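Local coordinates for biotin protein ligase-like protein of unknown function (Silicibacter sp., PDB 3BFM) that is of unknown function but resembles biotin protein ligases and probably shares the fold of the biotin/lipoate ligase family, at residues A110-D115 with P120-V125; G208-F213 with T223-L228; F75-G80 with L168-R173. All coordinates share one frame; numbering follows the deposited sequence. Where two conformers were deposited one is given.

Contact 1: A110-D115 with P120-V125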
ATOM      1  N   ALA A 110     -18.564   4.946  -3.018  1.00 14.96           N
ATOM      2  CA  ALA A 110     -19.188   4.098  -4.034  1.00 18.55           C
ATOM      3  C   ALA A 110     -18.573   2.738  -3.930  1.00 16.75           C
ATOM      4  O   ALA A 110     -17.461   2.550  -3.401  1.00 16.58           O
ATOM      5  CB  ALA A 110     -18.991   4.642  -5.478  1.00 15.61           C
ATOM      6  N   ALA A 111     -19.307   1.761  -4.416  1.00 16.85           N
ATOM      7  CA  ALA A 111     -18.753   0.426  -4.492  1.00 17.92           C
ATOM      8  C   ALA A 111     -19.320  -0.390  -5.671  1.00 20.39           C
ATOM      9  O   ALA A 111     -20.272   0.029  -6.325  1.00 20.17           O
ATOM     10  CB  ALA A 111     -18.965  -0.295  -3.145  1.00 19.34           C
ATOM     11  N   SER A 112     -18.742  -1.571  -5.874  1.00 21.62           N
ATOM     12  CA  SER A 112     -18.961  -2.389  -7.072  1.00 23.33           C
ATOM     13  C   SER A 112     -20.283  -3.084  -6.990  1.00 24.11           C
ATOM     14  O   SER A 112     -20.780  -3.569  -7.998  1.00 26.50           O
ATOM     15  CB  SER A 112     -17.850  -3.430  -7.234  1.00 23.49           C
ATOM     16  OG  SER A 112     -17.916  -4.452  -6.232  1.00 23.49           O
ATOM     17  N   THR A 113     -20.868  -3.094  -5.794  1.00 23.59           N
ATOM     18  CA  THR A 113     -22.115  -3.792  -5.501  1.00 27.87           C
ATOM     19  C   THR A 113     -22.945  -2.930  -4.559  1.00 29.07           C
ATOM     20  O   THR A 113     -22.417  -2.028  -3.883  1.00 26.14           O
ATOM     21  CB  THR A 113     -21.821  -5.146  -4.783  1.00 31.09           C
ATOM     22  OG1 THR A 113     -23.046  -5.847  -4.510  1.00 28.78           O
ATOM     23  CG2 THR A 113     -21.141  -4.884  -3.465  1.00 20.85           C
ATOM     24  N   ASP A 114     -24.252  -3.184  -4.519  1.00 28.57           N
ATOM     25  CA  ASP A 114     -25.117  -2.627  -3.476  1.00 30.50           C
ATOM     26  C   ASP A 114     -25.764  -3.699  -2.589  1.00 31.32           C
ATOM     27  O   ASP A 114     -26.601  -3.388  -1.753  1.00 34.94           O
ATOM     28  CB  ASP A 114     -26.187  -1.718  -4.088  1.00 34.24           C
ATOM     29  CG  ASP A 114     -27.144  -2.454  -4.993  1.00 39.87           C
ATOM     30  OD1 ASP A 114     -26.838  -3.569  -5.469  1.00 52.14           O
ATOM     31  OD2 ASP A 114     -28.225  -1.896  -5.249  1.00 56.86           O
ATOM     32  N   ASP A 115     -25.376  -4.955  -2.756  1.00 31.93           N
ATOM     33  CA  ASP A 115     -25.833  -6.013  -1.862  1.00 31.06           C
ATOM     34  C   ASP A 115     -24.987  -6.015  -0.585  1.00 29.21           C
ATOM     35  O   ASP A 115     -23.799  -6.318  -0.639  1.00 26.77           O
ATOM     36  CB  ASP A 115     -25.689  -7.362  -2.555  1.00 31.74           C
ATOM     37  CG  ASP A 115     -26.154  -8.532  -1.683  1.00 38.48           C
ATOM     38  OD1 ASP A 115     -26.624  -8.318  -0.553  1.00 40.53           O
ATOM     39  OD2 ASP A 115     -26.050  -9.682  -2.151  1.00 55.66           O
ATOM     40  N   PRO A 120     -17.403  -6.545  -2.047  1.00 22.28           N
ATOM     41  CA  PRO A 120     -17.274  -5.808  -3.295  1.00 19.51           C
ATOM     42  C   PRO A 120     -15.923  -6.032  -3.985  1.00 22.28           C
ATOM     43  O   PRO A 120     -14.921  -6.313  -3.328  1.00 22.15           O
ATOM     44  CB  PRO A 120     -17.485  -4.325  -2.866  1.00 22.93           C
ATOM     45  CG  PRO A 120     -17.368  -4.270  -1.402  1.00 20.27           C
ATOM     46  CD  PRO A 120     -17.239  -5.686  -0.849  1.00 21.33           C
ATOM     47  N   ASP A 121     -15.878  -5.899  -5.302  1.00 20.99           N
ATOM     48  CA  ASP A 121     -14.604  -5.990  -6.024  1.00 22.17           C
ATOM     49  C   ASP A 121     -13.806  -4.735  -5.771  1.00 22.99           C
ATOM     50  O   ASP A 121     -12.601  -4.722  -5.935  1.00 25.14           O
ATOM     51  CB  ASP A 121     -14.833  -6.107  -7.518  1.00 22.91           C
ATOM     52  CG  ASP A 121     -15.522  -7.417  -7.933  1.00 31.80           C
ATOM     53  OD1 ASP A 121     -15.487  -8.409  -7.178  1.00 35.96           O
ATOM     54  OD2 ASP A 121     -16.097  -7.431  -9.043  1.00 43.50           O
ATOM     55  N   TRP A 122     -14.509  -3.651  -5.441  1.00 19.52           N
ATOM     56  CA  TRP A 122     -13.857  -2.361  -5.198  1.00 19.02           C
ATOM     57  C   TRP A 122     -14.747  -1.435  -4.427  1.00 18.29           C
ATOM     58  O   TRP A 122     -15.964  -1.553  -4.448  1.00 17.73           O
ATOM     59  CB  TRP A 122     -13.407  -1.691  -6.493  1.00 19.00           C
ATOM     60  CG  TRP A 122     -14.492  -1.428  -7.466  1.00 17.25           C
ATOM     61  CD1 TRP A 122     -14.819  -2.208  -8.558  1.00 17.71           C
ATOM     62  CD2 TRP A 122     -15.384  -0.296  -7.512  1.00 20.42           C
ATOM     63  NE1 TRP A 122     -15.849  -1.653  -9.234  1.00 21.02           N
ATOM     64  CE2 TRP A 122     -16.223  -0.482  -8.627  1.00 20.04           C
ATOM     65  CE3 TRP A 122     -15.580   0.829  -6.704  1.00 17.63           C
ATOM     66  CZ2 TRP A 122     -17.215   0.414  -8.958  1.00 22.09           C
ATOM     67  CZ3 TRP A 122     -16.563   1.734  -7.049  1.00 18.66           C
ATOM     68  CH2 TRP A 122     -17.377   1.510  -8.163  1.00 21.68           C
ATOM     69  N   LEU A 123     -14.100  -0.452  -3.797  1.00 19.85           N
ATOM     70  CA  LEU A 123     -14.759   0.628  -3.130  1.00 18.66           C
ATOM     71  C   LEU A 123     -13.931   1.896  -3.360  1.00 16.90           C
ATOM     72  O   LEU A 123     -12.717   1.831  -3.391  1.00 16.48           O
ATOM     73  CB  LEU A 123     -14.839   0.291  -1.652  1.00 23.25           C
ATOM     74  CG  LEU A 123     -15.772   1.111  -0.786  1.00 30.33           C
ATOM     75  CD1 LEU A 123     -16.512   0.224   0.240  1.00 33.76           C
ATOM     76  CD2 LEU A 123     -15.005   2.251  -0.098  1.00 38.11           C
ATOM     77  N   VAL A 124     -14.593   3.021  -3.548  1.00 17.38           N
ATOM     78  CA  VAL A 124     -13.898   4.309  -3.725  1.00 14.97           C
ATOM     79  C   VAL A 124     -14.441   5.301  -2.730  1.00 15.76           C
ATOM     80  O   VAL A 124     -15.658   5.390  -2.553  1.00 18.44           O
ATOM     81  CB  VAL A 124     -14.111   4.883  -5.156  1.00 16.44           C
ATOM     82  CG1 VAL A 124     -13.638   6.332  -5.270  1.00 17.70           C
ATOM     83  CG2 VAL A 124     -13.427   3.978  -6.198  1.00 13.02           C
ATOM     84  N   VAL A 125     -13.537   6.014  -2.062  1.00 17.17           N
ATOM     85  CA  VAL A 125     -13.908   7.149  -1.209  1.00 15.16           C
ATOM     86  C   VAL A 125     -13.397   8.431  -1.809  1.00 15.80           C
ATOM     87  O   VAL A 125     -12.216   8.549  -2.114  1.00 15.34           O
ATOM     88  CB  VAL A 125     -13.363   6.977   0.226  1.00 14.45           C
ATOM     89  CG1 VAL A 125     -13.634   8.231   1.047  1.00 17.16           C
ATOM     90  CG2 VAL A 125     -13.986   5.771   0.826  1.00 18.88           C
TER
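The indole of Trp-122 lies flat against the backbone of Ala-111 and Ser-112. On the face turned to them, Ser-112 N sits above the centre of the ring system and Ala-111 C lies nearer its rim. Ser-112 CB adds a CH-pi contact, 3.5 Å from the centroid of the five-membered ring of Trp-122 and 18° off its normal. At the indole edge, in plane, lies Val-124 N. The methyl of Ala-110 reaches Trp-122 CZ3 at 4.1 Å. The indole takes this place because CG stands between the backbone N and the carbonyl carbon (chi1 59°), which folds the ring back over the neighbouring strand. Its NE1 donates to Glu-32 on helix 23-32. Were Trp-122 an alanine, the face lying on Ala-111 and Ser-112 would be lost, and Glu-32 would probably be left without this donor.

The two segments form the end of the beta hairpin of strands 102-111 and 123-130, inside the main sheet of the ligase-like domain. Ala-110 and Val-124 are a hydrogen-bonded antiparallel pair. Ala-110 N donates to Val-124 O at 3.0 Å, and Val-124 N returns a bond to Ala-110 O at 2.9 Å. Ala-111 and Leu-123 make the adjoining non-hydrogen-bonded pair, on the face covered by Leu-61 and Ala-64. Beyond the strand, Ser-112 N donates to Trp-122 O at 3.1 Å. The hydroxyl of Ser-112 is turned to the other segment, and its OG accepts from Asp-121 N at 2.7 Å. Thr-113 CG2 packs on Pro-120 CB at 3.7 Å.

Contact 2: G208-F213 with T223-L228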
ATOM      1  N   GLY A 208     -26.949   7.121  18.130  1.00 27.92           N
ATOM      2  CA  GLY A 208     -25.559   6.739  17.917  1.00 27.47           C
ATOM      3  C   GLY A 208     -25.510   5.838  16.707  1.00 23.66           C
ATOM      4  O   GLY A 208     -26.411   5.910  15.845  1.00 24.24           O
ATOM      5  N   VAL A 209     -24.512   4.959  16.660  1.00 21.96           N
ATOM      6  CA  VAL A 209     -24.398   4.030  15.552  1.00 25.20           C
ATOM      7  C   VAL A 209     -24.197   2.594  16.030  1.00 24.30           C
ATOM      8  O   VAL A 209     -23.705   2.380  17.128  1.00 25.11           O
ATOM      9  CB  VAL A 209     -23.238   4.418  14.602  1.00 23.25           C
ATOM     10  CG1 VAL A 209     -23.464   5.845  14.046  1.00 25.04           C
ATOM     11  CG2 VAL A 209     -21.906   4.337  15.318  1.00 25.96           C
ATOM     12  N   ASP A 210     -24.594   1.641  15.195  1.00 22.99           N
ATOM     13  CA  ASP A 210     -24.318   0.232  15.456  1.00 24.42           C
ATOM     14  C   ASP A 210     -22.922  -0.120  14.992  1.00 27.25           C
ATOM     15  O   ASP A 210     -22.185   0.767  14.505  1.00 25.69           O
ATOM     16  CB  ASP A 210     -25.430  -0.672  14.885  1.00 24.56           C
ATOM     17  CG  ASP A 210     -25.286  -0.959  13.400  1.00 31.12           C
ATOM     18  OD1 ASP A 210     -24.392  -0.394  12.731  1.00 32.86           O
ATOM     19  OD2 ASP A 210     -26.077  -1.800  12.908  1.00 34.75           O
ATOM     20  N   GLU A 211     -22.530  -1.388  15.151  1.00 27.02           N
ATOM     21  CA  GLU A 211     -21.161  -1.806  14.869  1.00 28.74           C
ATOM     22  C   GLU A 211     -20.761  -1.614  13.403  1.00 27.12           C
ATOM     23  O   GLU A 211     -19.576  -1.403  13.099  1.00 29.59           O
ATOM     24  CB  GLU A 211     -20.947  -3.274  15.264  1.00 29.70           C
ATOM     25  CG  GLU A 211     -21.550  -4.270  14.286  1.00 35.92           C
ATOM     26  N   ASP A 212     -21.738  -1.700  12.504  1.00 25.92           N
ATOM     27  CA  ASP A 212     -21.527  -1.409  11.074  1.00 27.41           C
ATOM     28  C   ASP A 212     -21.725   0.068  10.679  1.00 25.11           C
ATOM     29  O   ASP A 212     -21.853   0.384   9.486  1.00 23.57           O
ATOM     30  CB  ASP A 212     -22.433  -2.282  10.215  1.00 28.60           C
ATOM     31  CG  ASP A 212     -22.087  -3.757  10.302  1.00 36.30           C
ATOM     32  OD1 ASP A 212     -20.990  -4.108  10.801  1.00 38.25           O
ATOM     33  OD2 ASP A 212     -22.930  -4.565   9.860  1.00 41.92           O
ATOM     34  N   PHE A 213     -21.780   0.945  11.683  1.00 23.53           N
ATOM     35  CA  PHE A 213     -21.940   2.395  11.513  1.00 22.27           C
ATOM     36  C   PHE A 213     -23.295   2.776  10.958  1.00 24.26           C
ATOM     37  O   PHE A 213     -23.446   3.860  10.426  1.00 23.64           O
ATOM     38  CB  PHE A 213     -20.806   3.039  10.687  1.00 22.83           C
ATOM     39  CG  PHE A 213     -19.485   3.095  11.395  1.00 23.11           C
ATOM     40  CD1 PHE A 213     -19.124   4.194  12.160  1.00 24.92           C
ATOM     41  CD2 PHE A 213     -18.580   2.059  11.251  1.00 27.93           C
ATOM     42  CE1 PHE A 213     -17.860   4.225  12.787  1.00 24.99           C
ATOM     43  CE2 PHE A 213     -17.352   2.080  11.872  1.00 27.47           C
ATOM     44  CZ  PHE A 213     -16.986   3.155  12.642  1.00 28.14           C
ATOM     45  N   THR A 223     -37.051   2.906  17.379  1.00 18.54           N
ATOM     46  CA  THR A 223     -35.698   3.237  16.919  1.00 17.75           C
ATOM     47  C   THR A 223     -35.532   2.682  15.521  1.00 19.82           C
ATOM     48  O   THR A 223     -35.716   1.488  15.280  1.00 22.87           O
ATOM     49  CB  THR A 223     -34.622   2.656  17.814  1.00 15.05           C
ATOM     50  OG1 THR A 223     -34.797   3.093  19.168  1.00 21.46           O
ATOM     51  CG2 THR A 223     -33.225   3.095  17.342  1.00 18.57           C
ATOM     52  N   HIS A 224     -35.179   3.562  14.588  1.00 20.53           N
ATOM     53  CA  HIS A 224     -34.913   3.167  13.207  1.00 23.40           C
ATOM     54  C   HIS A 224     -33.454   2.838  13.107  1.00 22.36           C
ATOM     55  O   HIS A 224     -32.628   3.485  13.760  1.00 23.03           O
ATOM     56  CB  HIS A 224     -35.229   4.313  12.254  1.00 24.98           C
ATOM     57  CG  HIS A 224     -36.625   4.807  12.354  1.00 24.85           C
ATOM     58  ND1 HIS A 224     -37.690   4.106  11.835  1.00 26.28           N
ATOM     59  CD2 HIS A 224     -37.146   5.922  12.919  1.00 24.01           C
ATOM     60  CE1 HIS A 224     -38.806   4.770  12.069  1.00 30.11           C
ATOM     61  NE2 HIS A 224     -38.506   5.868  12.738  1.00 32.25           N
ATOM     62  N   LEU A 225     -33.140   1.808  12.321  1.00 25.42           N
ATOM     63  CA  LEU A 225     -31.757   1.549  11.907  1.00 25.58           C
ATOM     64  C   LEU A 225     -31.608   1.913  10.432  1.00 25.45           C
ATOM     65  O   LEU A 225     -32.263   1.345   9.575  1.00 25.10           O
ATOM     66  CB  LEU A 225     -31.354   0.090  12.148  1.00 27.35           C
ATOM     67  CG  LEU A 225     -29.944  -0.306  11.693  1.00 26.43           C
ATOM     68  CD1 LEU A 225     -28.952   0.299  12.598  1.00 22.95           C
ATOM     69  CD2 LEU A 225     -29.772  -1.822  11.711  1.00 28.84           C
ATOM     70  N   ILE A 226     -30.744   2.878  10.156  1.00 23.22           N
ATOM     71  CA  ILE A 226     -30.476   3.307   8.785  0.70 22.88           C
ATOM     72  C   ILE A 226     -29.082   2.802   8.454  1.00 20.90           C
ATOM     73  O   ILE A 226     -28.092   3.330   8.974  1.00 20.84           O
ATOM     74  CB  ILE A 226     -30.554   4.825   8.643  0.70 24.22           C
ATOM     75  CG1 ILE A 226     -31.801   5.377   9.348  0.70 24.46           C
ATOM     76  CG2 ILE A 226     -30.504   5.228   7.162  0.70 25.31           C
ATOM     77  CD1 ILE A 226     -33.097   5.035   8.673  0.70 31.97           C
ATOM     78  N   PRO A 227     -28.992   1.742   7.621  1.00 22.64           N
ATOM     79  CA  PRO A 227     -27.666   1.230   7.336  1.00 22.99           C
ATOM     80  C   PRO A 227     -26.842   2.259   6.520  1.00 21.73           C
ATOM     81  O   PRO A 227     -27.389   3.009   5.713  1.00 21.01           O
ATOM     82  CB  PRO A 227     -27.934  -0.042   6.497  1.00 23.49           C
ATOM     83  CG  PRO A 227     -29.376  -0.287   6.544  1.00 26.87           C
ATOM     84  CD  PRO A 227     -30.036   0.987   6.907  1.00 25.03           C
ATOM     85  N   LEU A 228     -25.528   2.256   6.715  1.00 19.74           N
ATOM     86  CA  LEU A 228     -24.659   3.210   6.046  1.00 20.35           C
ATOM     87  C   LEU A 228     -24.616   2.974   4.521  1.00 23.14           C
ATOM     88  O   LEU A 228     -24.353   3.912   3.754  1.00 22.60           O
ATOM     89  CB  LEU A 228     -23.270   3.175   6.664  1.00 22.62           C
ATOM     90  CG  LEU A 228     -22.309   4.283   6.215  1.00 19.45           C
ATOM     91  CD1 LEU A 228     -22.880   5.683   6.358  1.00 18.84           C
ATOM     92  CD2 LEU A 228     -20.994   4.119   6.985  1.00 19.07           C
TER
HETATM   93  O   HOH W   1     -24.546   0.130   8.356  1.00 20.37           O
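The side chains of Asp-210 and Leu-225 meet at about a right angle. They join a tight turn to the edge strand of the small three-stranded antiparallel sheet 205-209, 215-218 and 223-226. The turn is a type I beta turn from Asp-210 to Phe-213, closed by the backbone bond from Phe-213 N to Asp-210 O. Strand 215-218 lies between the two outer strands. The contact is made by the turn after strand 205-209, with Leu-225 and with Leu-228 just past strand 223-226. This sheet belongs to a region of the chain assigned to a family of unknown function.

Leu-225 presents its CD1 methyl to Asp-210 OD2 at 3.6 Å, and its CD2 lies 3.9 Å from the same oxygen, Asp-210 OD2. The two methyls thus rest on one carboxylate oxygen. A chi1 of 82° tucks the carboxylate of Asp-210 over its own turn, where the other oxygen, OD1, accepts from Gly-214 N.

Further along, Phe-213 and Leu-228 meet through CB and a methyl: Phe-213 CB touches Leu-228 CD2 at 3.9 Å. Phe-213 O, which accepts from Trp-93 NE1, lies 3.8 Å from Leu-228 CB. The phenyl ring of Phe-213 leads off the other way, to stack with His-183 and pack on Leu-179 and Ile-182. Leu-228 also packs on Trp-93, Leu-68 and Pro-69. These partners fix the small sheet against the ligase-like part of the chain, and the salt bridge of Asp-212 with Lys-63 adds to that join. One water spans the two segments: it donates to Asp-212 O at 2.9 Å and accepts from Leu-228 N at 2.9 Å.

Contact 3: F75-G80 with L168-R173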
ATOM      1  N   PHE A  75      -9.235  12.469   7.481  1.00 17.67           N
ATOM      2  CA  PHE A  75      -9.325  13.890   7.149  1.00 17.31           C
ATOM      3  C   PHE A  75      -9.227  14.823   8.349  1.00 17.71           C
ATOM      4  O   PHE A  75      -8.520  15.834   8.307  1.00 17.14           O
ATOM      5  CB  PHE A  75     -10.608  14.196   6.396  1.00 15.55           C
ATOM      6  CG  PHE A  75     -10.732  15.633   6.024  1.00 17.96           C
ATOM      7  CD1 PHE A  75     -10.018  16.130   4.931  1.00 19.72           C
ATOM      8  CD2 PHE A  75     -11.480  16.524   6.783  1.00 17.65           C
ATOM      9  CE1 PHE A  75     -10.102  17.450   4.580  1.00 19.41           C
ATOM     10  CE2 PHE A  75     -11.540  17.865   6.427  1.00 24.24           C
ATOM     11  CZ  PHE A  75     -10.835  18.319   5.327  1.00 20.85           C
ATOM     12  N   GLN A  76      -9.995  14.531   9.401  1.00 20.17           N
ATOM     13  CA  GLN A  76      -9.895  15.335  10.617  1.00 17.29           C
ATOM     14  C   GLN A  76      -8.448  15.362  11.147  1.00 18.51           C
ATOM     15  O   GLN A  76      -7.950  16.426  11.526  1.00 19.23           O
ATOM     16  CB  GLN A  76     -10.866  14.841  11.681  1.00 19.49           C
ATOM     17  CG  GLN A  76     -10.902  15.729  12.950  1.00 22.67           C
ATOM     18  CD  GLN A  76      -9.749  15.484  13.922  1.00 23.71           C
ATOM     19  OE1 GLN A  76      -9.130  14.426  13.955  1.00 28.07           O
ATOM     20  NE2 GLN A  76      -9.463  16.493  14.731  1.00 34.77           N
ATOM     21  N   ASN A  77      -7.766  14.209  11.149  1.00 16.89           N
ATOM     22  CA  ASN A  77      -6.388  14.135  11.639  1.00 18.46           C
ATOM     23  C   ASN A  77      -5.442  14.915  10.733  1.00 18.97           C
ATOM     24  O   ASN A  77      -4.522  15.585  11.205  1.00 18.22           O
ATOM     25  CB  ASN A  77      -5.866  12.693  11.649  1.00 16.98           C
ATOM     26  CG  ASN A  77      -6.519  11.776  12.687  1.00 26.06           C
ATOM     27  OD1 ASN A  77      -6.086  10.637  12.810  1.00 31.87           O
ATOM     28  ND2 ASN A  77      -7.542  12.219  13.380  1.00 21.66           N
ATOM     29  N   ALA A  78      -5.662  14.797   9.428  1.00 16.08           N
ATOM     30  CA  ALA A  78      -4.868  15.451   8.405  1.00 17.37           C
ATOM     31  C   ALA A  78      -5.009  16.959   8.531  1.00 17.88           C
ATOM     32  O   ALA A  78      -4.019  17.660   8.617  1.00 20.60           O
ATOM     33  CB  ALA A  78      -5.278  14.959   6.993  1.00 15.34           C
ATOM     34  N   LEU A  79      -6.235  17.469   8.591  1.00 20.45           N
ATOM     35  CA  LEU A  79      -6.400  18.924   8.751  1.00 21.05           C
ATOM     36  C   LEU A  79      -5.823  19.439  10.111  1.00 21.81           C
ATOM     37  O   LEU A  79      -5.121  20.468  10.154  1.00 18.83           O
ATOM     38  CB  LEU A  79      -7.872  19.300   8.601  1.00 22.27           C
ATOM     39  CG  LEU A  79      -8.225  20.784   8.477  1.00 28.48           C
ATOM     40  CD1 LEU A  79      -7.330  21.482   7.440  1.00 26.49           C
ATOM     41  CD2 LEU A  79      -9.704  20.904   8.098  1.00 25.25           C
ATOM     42  N   GLY A  80      -6.100  18.726  11.202  1.00 20.60           N
ATOM     43  CA  GLY A  80      -5.538  19.073  12.516  1.00 22.32           C
ATOM     44  C   GLY A  80      -4.016  19.161  12.592  1.00 23.24           C
ATOM     45  O   GLY A  80      -3.454  19.978  13.330  1.00 25.35           O
ATOM     46  N   LEU A 168      -4.403   5.899   5.328  1.00 17.07           N
ATOM     47  CA  LEU A 168      -3.707   4.632   5.324  1.00 15.87           C
ATOM     48  C   LEU A 168      -3.441   4.154   6.751  1.00 15.61           C
ATOM     49  O   LEU A 168      -3.612   2.993   7.024  1.00 18.47           O
ATOM     50  CB  LEU A 168      -2.387   4.750   4.574  1.00 15.13           C
ATOM     51  CG  LEU A 168      -1.483   3.525   4.486  1.00 20.76           C
ATOM     52  CD1 LEU A 168      -2.134   2.436   3.670  1.00 21.40           C
ATOM     53  CD2 LEU A 168      -0.118   3.986   3.865  1.00 18.65           C
ATOM     54  N   HIS A 169      -3.052   5.046   7.653  1.00 16.53           N
ATOM     55  CA  HIS A 169      -2.835   4.624   9.045  1.00 17.31           C
ATOM     56  C   HIS A 169      -4.081   3.910   9.627  1.00 17.43           C
ATOM     57  O   HIS A 169      -3.989   2.785  10.147  1.00 17.54           O
ATOM     58  CB  HIS A 169      -2.421   5.841   9.886  1.00 18.22           C
ATOM     59  CG  HIS A 169      -2.406   5.583  11.351  1.00 23.01           C
ATOM     60  ND1 HIS A 169      -1.337   4.986  11.987  1.00 25.10           N
ATOM     61  CD2 HIS A 169      -3.334   5.817  12.308  1.00 25.78           C
ATOM     62  CE1 HIS A 169      -1.613   4.865  13.275  1.00 25.58           C
ATOM     63  NE2 HIS A 169      -2.810   5.373  13.497  1.00 23.82           N
ATOM     64  N   TRP A 170      -5.247   4.538   9.467  1.00 17.54           N
ATOM     65  CA  TRP A 170      -6.504   4.018  10.049  1.00 16.36           C
ATOM     66  C   TRP A 170      -7.020   2.777   9.276  1.00 16.91           C
ATOM     67  O   TRP A 170      -7.625   1.856   9.845  1.00 21.43           O
ATOM     68  CB  TRP A 170      -7.544   5.140  10.158  1.00 18.63           C
ATOM     69  CG  TRP A 170      -7.231   6.077  11.245  1.00 22.26           C
ATOM     70  CD1 TRP A 170      -6.801   7.358  11.133  1.00 23.23           C
ATOM     71  CD2 TRP A 170      -7.276   5.788  12.644  1.00 20.24           C
ATOM     72  NE1 TRP A 170      -6.601   7.897  12.371  1.00 24.27           N
ATOM     73  CE2 TRP A 170      -6.885   6.955  13.319  1.00 23.56           C
ATOM     74  CE3 TRP A 170      -7.630   4.663  13.388  1.00 23.30           C
ATOM     75  CZ2 TRP A 170      -6.816   7.020  14.723  1.00 25.69           C
ATOM     76  CZ3 TRP A 170      -7.569   4.728  14.771  1.00 25.24           C
ATOM     77  CH2 TRP A 170      -7.158   5.899  15.421  1.00 27.84           C
ATOM     78  N   ILE A 171      -6.774   2.726   7.965  1.00 16.37           N
ATOM     79  CA  ILE A 171      -7.217   1.581   7.192  1.00 15.81           C
ATOM     80  C   ILE A 171      -6.395   0.409   7.655  1.00 16.31           C
ATOM     81  O   ILE A 171      -6.929  -0.661   7.858  1.00 18.66           O
ATOM     82  CB  ILE A 171      -6.997   1.765   5.658  1.00 14.39           C
ATOM     83  CG1 ILE A 171      -7.991   2.792   5.105  1.00 18.94           C
ATOM     84  CG2 ILE A 171      -7.143   0.414   4.939  1.00 17.43           C
ATOM     85  CD1 ILE A 171      -7.605   3.377   3.682  1.00 21.88           C
ATOM     86  N   ASN A 172      -5.096   0.623   7.883  1.00 17.05           N
ATOM     87  CA  ASN A 172      -4.259  -0.499   8.383  1.00 17.58           C
ATOM     88  C   ASN A 172      -4.724  -0.967   9.776  1.00 20.98           C
ATOM     89  O   ASN A 172      -4.814  -2.156  10.038  1.00 26.99           O
ATOM     90  CB  ASN A 172      -2.757  -0.166   8.375  1.00 20.53           C
ATOM     91  CG  ASN A 172      -2.171  -0.134   6.964  1.00 20.53           C
ATOM     92  OD1 ASN A 172      -2.612  -0.873   6.100  1.00 35.86           O
ATOM     93  ND2 ASN A 172      -1.160   0.703   6.741  1.00 26.00           N
ATOM     94  N   ARG A 173      -5.113  -0.047  10.641  1.00 21.64           N
ATOM     95  CA  ARG A 173      -5.594  -0.429  11.961  1.00 22.20           C
ATOM     96  C   ARG A 173      -6.932  -1.145  11.896  1.00 22.10           C
ATOM     97  O   ARG A 173      -7.189  -2.083  12.652  1.00 20.96           O
ATOM     98  CB  ARG A 173      -5.664   0.777  12.872  1.00 24.14           C
ATOM     99  CG  ARG A 173      -4.262   1.303  13.138  1.00 23.43           C
ATOM    100  CD  ARG A 173      -4.277   2.411  14.056  1.00 35.45           C
ATOM    101  NE  ARG A 173      -4.486   1.942  15.420  1.00 41.92           N
ATOM    102  CZ  ARG A 173      -4.755   2.747  16.439  1.00 45.59           C
ATOM    103  NH1 ARG A 173      -4.828   4.063  16.242  1.00 51.80           N
ATOM    104  NH2 ARG A 173      -4.929   2.226  17.650  1.00 37.89           N
TER
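Segments 75-80 and 168-173, on helices 67-82 and 156-175 of the ligase-like fold, meet through one side-chain hydrogen bond, between Asn-77 and Trp-170. Trp-170 NE1 donates to Asn-77 OD1 at 2.8 Å. The N-H points almost straight at the oxygen, with an angle of 168°. Asn-77 OD1 approaches at the pyrrole edge and lies near the ring plane. Amide and indole planes are 61° apart, and the two side chains cross at about a right angle. With CG of Trp-170 opposite its carbonyl carbon (chi1 -74°), the pyrrole N-H is carried across to Asn-77.

Here the helices of the biotin/lipoate ligase-like fold are bridged by a polar side-chain bond. Their close packing lies beside it, where Val-70 and Val-73 of helix 67-82 touch the indole. The indole is buried, and Ile-182 and Glu-185 of helix 179-189 touch it too. The bond to Asn-77 gives its buried N-H an acceptor. Inside helix 67-82, the amide of Asn-77 is held at its other end as well. Asn-77 ND2 donates to Gln-76 OE1 at 2.8 Å, and that acceptor lies in the amide plane of Asn-77. These two bonds fix which end of the amide is oxygen and limit its rotation. On helix 156-175, His-169 CD2 sits over the rim of one indole face of Trp-170. Leu-168, Ile-171 and Asn-172 of the same helix pack on Pro-10 and Leu-11 of the second subunit.

From the N terminus, contact 3 opens first, on helix 67-82. The chain then runs through strands 89-91, 96-99 and 102-111 before contact 1 closes a short hairpin loop at residues 110-115 and 120-125. Strand 123-130 leads on to helix 156-175, where contact 3 closes, so contact 1 is nested inside its long loop. Contact 2 opens after both and closes a loop of its own around strand 215-218. No contacts cross. Contact 1 ties neighbouring strands of the main sheet, contact 3 ties two helices of the same domain, and contact 2 ties the turn after strand 205-209 to strand 223-226 and the residues just past it. Their centres lie about 19 to 22 Å apart.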